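Local coordinates for protein glycoside hydrolase (Streptococcus pneumoniae serotype 4, PDB 6ORH) that probably acts as an alpha-L-fucosidase of glycoside hydrolase family 29, removing fucose from host-derived carbohydrate antigens, at residues E47-S52 and D79-Y84. The protein carries 2 engineered substitutions. Numbering follows the deposited sequence.
With EDO (1,2-ethanediol), chain J.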
# COMPACT_ATOMS: atom_id res chain seq x y z
N GLU A 47 21.99 10.88 38.71
CA GLU A 47 21.46 10.30 39.94
C GLU A 47 20.05 9.74 39.72
O GLU A 47 19.61 8.87 40.49
CB GLU A 47 21.51 11.29 41.11
CG GLU A 47 22.88 11.92 41.31
CD GLU A 47 23.91 11.12 42.09
OE1 GLU A 47 23.57 10.03 42.61
OE2 GLU A 47 25.07 11.58 42.17
N ARG A 48 19.35 10.21 38.68
CA ARG A 48 17.99 9.74 38.40
C ARG A 48 18.01 8.35 37.75
O ARG A 48 16.99 7.66 37.73
CB ARG A 48 17.23 10.74 37.53
CG ARG A 48 16.94 12.09 38.19
CD ARG A 48 15.57 12.18 38.82
NE ARG A 48 14.48 12.10 37.85
CZ ARG A 48 13.95 13.14 37.21
NH1 ARG A 48 14.41 14.36 37.43
NH2 ARG A 48 12.97 12.97 36.34
N PHE A 49 19.17 7.93 37.23
CA PHE A 49 19.27 6.64 36.54
C PHE A 49 19.49 5.53 37.57
O PHE A 49 20.65 5.21 37.89
CB PHE A 49 20.37 6.67 35.47
CG PHE A 49 20.41 5.42 34.62
CD1 PHE A 49 19.46 5.22 33.62
CD2 PHE A 49 21.34 4.42 34.89
CE1 PHE A 49 19.45 4.02 32.91
CE2 PHE A 49 21.36 3.25 34.14
CZ PHE A 49 20.41 3.07 33.14
N ASN A 50 18.40 4.90 38.02
CA ASN A 50 18.48 3.84 39.02
C ASN A 50 17.40 2.77 38.84
O ASN A 50 16.50 2.61 39.66
CB ASN A 50 18.59 4.34 40.47
CG ASN A 50 18.89 3.20 41.43
OD1 ASN A 50 19.33 2.11 41.02
ND2 ASN A 50 18.62 3.43 42.70
N PRO A 51 17.45 1.98 37.75
CA PRO A 51 16.55 0.83 37.58
C PRO A 51 16.95 -0.38 38.44
O PRO A 51 17.60 -1.34 37.95
CB PRO A 51 16.75 0.48 36.10
CG PRO A 51 18.21 0.87 35.85
CD PRO A 51 18.40 2.15 36.63
N SER A 52 16.52 -0.37 39.70
CA SER A 52 17.05 -1.33 40.66
C SER A 52 16.55 -2.75 40.40
O SER A 52 17.18 -3.71 40.86
CB SER A 52 16.75 -0.93 42.07
OG SER A 52 15.34 -0.78 42.23
N ASP A 79 21.13 12.27 23.95
CA ASP A 79 21.47 12.98 25.19
C ASP A 79 22.93 12.75 25.62
O ASP A 79 23.46 13.48 26.45
CB ASP A 79 20.52 12.55 26.30
CG ASP A 79 20.52 11.05 26.53
OD1 ASP A 79 21.42 10.55 27.26
OD2 ASP A 79 19.64 10.39 25.94
N GLY A 80 23.58 11.70 25.08
CA GLY A 80 25.02 11.52 25.27
C GLY A 80 25.40 10.72 26.52
O GLY A 80 26.57 10.51 26.79
N PHE A 81 24.43 10.29 27.31
CA PHE A 81 24.74 9.48 28.49
C PHE A 81 25.06 8.04 28.08
O PHE A 81 24.24 7.38 27.43
CB PHE A 81 23.56 9.56 29.46
CG PHE A 81 23.82 8.88 30.78
CD1 PHE A 81 24.64 9.48 31.73
CD2 PHE A 81 23.27 7.64 31.05
CE1 PHE A 81 24.86 8.88 32.96
CE2 PHE A 81 23.50 7.04 32.29
CZ PHE A 81 24.31 7.65 33.22
N VAL A 82 26.24 7.56 28.51
CA VAL A 82 26.78 6.29 28.03
C VAL A 82 26.44 5.18 29.03
O VAL A 82 26.62 5.36 30.24
CB VAL A 82 28.29 6.44 27.77
CG1 VAL A 82 28.88 5.15 27.23
CG2 VAL A 82 28.55 7.59 26.78
N LEU A 83 25.92 4.04 28.56
CA LEU A 83 25.32 3.04 29.45
C LEU A 83 26.29 1.89 29.73
O LEU A 83 25.90 0.82 30.21
CB LEU A 83 24.01 2.55 28.80
CG LEU A 83 22.94 3.64 28.66
CD1 LEU A 83 21.74 3.08 27.92
CD2 LEU A 83 22.50 4.15 30.03
N TYR A 84 27.57 2.10 29.39
CA TYR A 84 28.64 1.20 29.80
C TYR A 84 29.75 2.09 30.33
O TYR A 84 29.80 3.28 30.02
CB TYR A 84 29.10 0.29 28.65
CG TYR A 84 29.90 0.97 27.57
CD1 TYR A 84 29.28 1.66 26.53
CD2 TYR A 84 31.30 0.97 27.59
CE1 TYR A 84 30.02 2.30 25.55
CE2 TYR A 84 32.05 1.61 26.62
CZ TYR A 84 31.41 2.30 25.59
OH TYR A 84 32.16 2.96 24.66
C1 EDO J . 18.77 -6.99 39.50
O1 EDO J . 18.61 -5.65 39.16
C2 EDO J . 18.09 -7.18 40.78
O2 EDO J . 18.54 -6.15 41.63
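A small buried apolar cluster joins two loops of the catalytic alpha-L-fucosidase domain, a family assigned to the TIM-barrel clan, and F49, F81 and L83 carry it. Segment 47-52 lies between helices 31-35 and 56-65. Segment 79-84 follows the barrel strand 70-74. F49 reaches across with CG anti to its own backbone nitrogen (chi1 -173°), and its ring is filled in from both faces. On one face sits P51 of the same loop, at the centre of an inverse gamma turn, with CD 3.9 Å above the plane of the F49 ring and over its centre. The opposite face takes the F81 ring, whose CE2 lies 4.2 Å from F49 CG, offset toward the rim. The two phenyl planes are inclined at 56° and their centroids are 5.8 Å apart. L83 adds one methyl at the far end of the ring. Its CD2 is 3.9 Å from F49 CZ and also near CE1, and the two side chains meet at about a right angle.

The backbone leading into F81 is shaped by an Asx turn. F81 N donates to D79 OD1 at 3.0 Å, tilted about 36° out of the carboxylate plane. G80 sits between them with a positive phi, where a CB would press on the carbonyl O of D79. F29 also meets the F49 ring, and Y91 packs edge-to-face with F81.

The site lies away from the annotated glycan pocket; the L83 side chain is about 12 Å from a bound fucose. Across these two segments the contact is purely apolar. Its hold therefore probably rests on van der Waals packing and the exclusion of water, with the polar bond of the Asx turn confined to one loop.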